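Local structure of ATP-dependent 6-phosphofructokinase subunit beta (Saccharomyces cerevisiae, 3O8O) at residues S499-R507 against T709-V717. The protein catalyses the ATP-dependent phosphorylation of fructose 6-phosphate to fructose 1,6-bisphosphate, the first committing step of glycolysis. Residues are numbered along the deposited sequence; the frame is centred on the assembly and turned at random.
Sequences SLHQLERAR and TISDTAAVV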
loop_
_atom_site.group_PDB
_atom_site.type_symbol
_atom_site.label_atom_id
_atom_site.label_comp_id
_atom_site.label_asym_id
_atom_site.label_seq_id
_atom_site.Cartn_x
_atom_site.Cartn_y
_atom_site.Cartn_z
ATOM N N SER B 499 -18.360 19.649 -16.564
ATOM C CA SER B 499 -19.796 19.818 -16.688
ATOM C C SER B 499 -20.081 20.855 -17.771
ATOM O O SER B 499 -20.673 20.532 -18.817
ATOM C CB SER B 499 -20.404 20.257 -15.368
ATOM O OG SER B 499 -20.362 19.199 -14.434
ATOM N N LEU B 500 -19.652 22.090 -17.523
ATOM C CA LEU B 500 -19.823 23.175 -18.475
ATOM C C LEU B 500 -19.609 22.611 -19.856
ATOM O O LEU B 500 -20.494 22.660 -20.709
ATOM C CB LEU B 500 -18.778 24.256 -18.250
ATOM C CG LEU B 500 -18.888 25.427 -19.218
ATOM C CD1 LEU B 500 -20.235 26.077 -19.002
ATOM C CD2 LEU B 500 -17.794 26.426 -18.988
ATOM N N HIS B 501 -18.419 22.063 -20.066
ATOM C CA HIS B 501 -18.080 21.491 -21.348
ATOM C C HIS B 501 -19.134 20.541 -21.858
ATOM O O HIS B 501 -19.535 20.637 -23.005
ATOM C CB HIS B 501 -16.754 20.774 -21.272
ATOM C CG HIS B 501 -16.538 19.823 -22.393
ATOM N ND1 HIS B 501 -16.871 18.491 -22.304
ATOM C CD2 HIS B 501 -16.057 20.010 -23.642
ATOM C CE1 HIS B 501 -16.600 17.895 -23.452
ATOM N NE2 HIS B 501 -16.105 18.796 -24.281
ATOM N N GLN B 502 -19.587 19.621 -21.024
ATOM C CA GLN B 502 -20.603 18.682 -21.469
ATOM C C GLN B 502 -21.912 19.375 -21.857
ATOM O O GLN B 502 -22.414 19.200 -22.980
ATOM C CB GLN B 502 -20.860 17.629 -20.386
ATOM C CG GLN B 502 -19.745 16.599 -20.263
ATOM C CD GLN B 502 -19.999 15.580 -19.165
ATOM O OE1 GLN B 502 -19.164 14.718 -18.912
ATOM N NE2 GLN B 502 -21.151 15.674 -18.506
ATOM N N LEU B 503 -22.465 20.168 -20.943
ATOM C CA LEU B 503 -23.717 20.848 -21.249
ATOM C C LEU B 503 -23.631 21.603 -22.567
ATOM O O LEU B 503 -24.538 21.520 -23.381
ATOM C CB LEU B 503 -24.112 21.812 -20.127
ATOM C CG LEU B 503 -24.409 21.181 -18.767
ATOM C CD1 LEU B 503 -25.040 22.225 -17.866
ATOM C CD2 LEU B 503 -25.344 20.012 -18.914
ATOM N N GLU B 504 -22.530 22.323 -22.783
ATOM C CA GLU B 504 -22.359 23.103 -24.006
ATOM C C GLU B 504 -22.354 22.258 -25.264
ATOM O O GLU B 504 -23.041 22.594 -26.223
ATOM C CB GLU B 504 -21.076 23.947 -23.955
ATOM C CG GLU B 504 -20.852 24.828 -25.188
ATOM C CD GLU B 504 -20.317 24.062 -26.411
ATOM O OE1 GLU B 504 -20.350 24.611 -27.534
ATOM O OE2 GLU B 504 -19.852 22.913 -26.259
ATOM N N ARG B 505 -21.591 21.170 -25.302
ATOM C CA ARG B 505 -21.616 20.406 -26.531
ATOM C C ARG B 505 -22.830 19.500 -26.548
ATOM O O ARG B 505 -22.955 18.595 -27.369
ATOM C CB ARG B 505 -20.280 19.673 -26.804
ATOM C CG ARG B 505 -19.911 18.430 -26.070
ATOM C CD ARG B 505 -20.614 17.172 -26.497
ATOM N NE ARG B 505 -19.648 16.094 -26.542
ATOM C CZ ARG B 505 -19.062 15.450 -25.530
ATOM N NH1 ARG B 505 -18.193 14.509 -25.851
ATOM N NH2 ARG B 505 -19.330 15.680 -24.243
ATOM N N ALA B 506 -23.751 19.791 -25.643
ATOM C CA ALA B 506 -24.999 19.056 -25.557
ATOM C C ALA B 506 -26.053 20.045 -26.025
ATOM O O ALA B 506 -27.253 19.749 -26.021
ATOM C CB ALA B 506 -25.275 18.632 -24.122
ATOM N N ARG B 507 -25.573 21.227 -26.421
ATOM C CA ARG B 507 -26.419 22.320 -26.900
ATOM C C ARG B 507 -27.367 21.755 -27.935
ATOM O O ARG B 507 -28.522 21.469 -27.653
ATOM C CB ARG B 507 -25.555 23.415 -27.547
ATOM C CG ARG B 507 -25.725 24.817 -26.970
ATOM C CD ARG B 507 -25.209 24.912 -25.561
ATOM N NE ARG B 507 -25.182 26.287 -25.069
ATOM C CZ ARG B 507 -24.363 27.239 -25.517
ATOM N NH1 ARG B 507 -23.476 26.977 -26.491
ATOM N NH2 ARG B 507 -24.423 28.454 -24.981
ATOM N N THR B 709 -19.749 32.894 -31.865
ATOM C CA THR B 709 -20.756 33.749 -31.262
ATOM C C THR B 709 -21.735 33.046 -30.326
ATOM O O THR B 709 -22.201 33.647 -29.355
ATOM C CB THR B 709 -21.535 34.497 -32.345
ATOM O OG1 THR B 709 -21.631 33.672 -33.515
ATOM C CG2 THR B 709 -20.829 35.812 -32.686
ATOM N N ILE B 710 -22.058 31.789 -30.615
ATOM C CA ILE B 710 -22.973 31.040 -29.756
ATOM C C ILE B 710 -22.226 30.202 -28.712
ATOM O O ILE B 710 -22.680 30.045 -27.576
ATOM C CB ILE B 710 -23.898 30.116 -30.582
ATOM C CG1 ILE B 710 -23.122 29.479 -31.746
ATOM C CG2 ILE B 710 -25.093 30.903 -31.082
ATOM C CD1 ILE B 710 -22.221 28.283 -31.382
ATOM N N SER B 711 -21.078 29.663 -29.097
ATOM C CA SER B 711 -20.314 28.887 -28.157
ATOM C C SER B 711 -19.861 29.852 -27.043
ATOM O O SER B 711 -20.024 29.557 -25.856
ATOM C CB SER B 711 -19.118 28.214 -28.866
ATOM O OG SER B 711 -17.928 28.994 -28.831
ATOM N N ASP B 712 -19.351 31.023 -27.426
ATOM C CA ASP B 712 -18.854 32.001 -26.467
ATOM C C ASP B 712 -19.837 32.493 -25.421
ATOM O O ASP B 712 -19.658 33.575 -24.855
ATOM C CB ASP B 712 -18.263 33.207 -27.188
ATOM C CG ASP B 712 -17.044 32.854 -27.993
ATOM O OD1 ASP B 712 -16.417 33.782 -28.558
ATOM O OD2 ASP B 712 -16.718 31.646 -28.066
ATOM N N THR B 713 -20.884 31.730 -25.156
ATOM C CA THR B 713 -21.817 32.141 -24.120
ATOM C C THR B 713 -21.679 31.113 -23.010
ATOM O O THR B 713 -22.358 31.177 -21.980
ATOM C CB THR B 713 -23.262 32.189 -24.637
ATOM O OG1 THR B 713 -23.525 31.019 -25.421
ATOM C CG2 THR B 713 -23.480 33.436 -25.486
ATOM N N ALA B 714 -20.783 30.154 -23.250
ATOM C CA ALA B 714 -20.464 29.085 -22.301
ATOM C C ALA B 714 -18.996 29.287 -21.966
ATOM O O ALA B 714 -18.125 28.723 -22.607
ATOM C CB ALA B 714 -20.663 27.756 -22.950
ATOM N N ALA B 715 -18.718 30.109 -20.964
ATOM C CA ALA B 715 -17.336 30.402 -20.602
ATOM C C ALA B 715 -17.021 30.337 -19.109
ATOM O O ALA B 715 -17.910 30.196 -18.271
ATOM C CB ALA B 715 -16.954 31.782 -21.147
ATOM N N VAL B 716 -15.735 30.460 -18.795
ATOM C CA VAL B 716 -15.267 30.427 -17.416
ATOM C C VAL B 716 -14.882 31.842 -16.986
ATOM O O VAL B 716 -14.063 32.484 -17.656
ATOM N N VAL B 717 -15.487 32.336 -15.902
ATOM C CA VAL B 717 -15.128 33.654 -15.407
ATOM C C VAL B 717 -13.769 33.445 -14.769
ATOM O O VAL B 717 -13.664 32.793 -13.717
ATOM C CB VAL B 717 -16.016 34.155 -14.279
ATOM C CG1 VAL B 717 -15.944 35.668 -14.223
ATOM C CG2 VAL B 717 -17.412 33.655 -14.443
#
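Arg507 reaches from the turn after helix 494-504 to the end of the short helix 708-711, and its guanidinium makes the polar part of the contact. NH2 donates to Thr713 OG1 at 2.8 Å, with the hydroxyl oxygen 8° out of the guanidinium plane, while NH1 makes a weak bond to Ile710 O at 3.4 Å. Thr713 OG1 donates to Ile710 O, tying hydroxyl and carbonyl together at the guanidinium edge. NE donates to Phe513 O and NH2 also to Ile515 O, which fixes the rotation of the group. Replacing Arg507 by an alanine would probably leave Phe513 O, Ile515 O and Thr713 OG1 without these donors and cut the polar link between turn 504-507 and helix 708-711.

The apolar part centres on the Ala714 methyl. Its CB lies 3.7 Å from Glu504 CG, which a chi1 of -178° places anti to the backbone N and beside the alanine; the same methyl sits over one guanidinium face of Arg507. One helical turn earlier, Leu500 places CD1 4.3 Å from Ala714 CB and CD2 3.8 Å from Ala715 O.

The contact joins two parts of what is probably the C-terminal regulatory domain, away from its activator site. Helix 729-736 packs beside both, with Ile729 touching Leu500 and Ala714; strand 715-718 pairs antiparallel with 725-728, and Ala715 and Val717 bond through their backbones to Leu519 of strand 519-521.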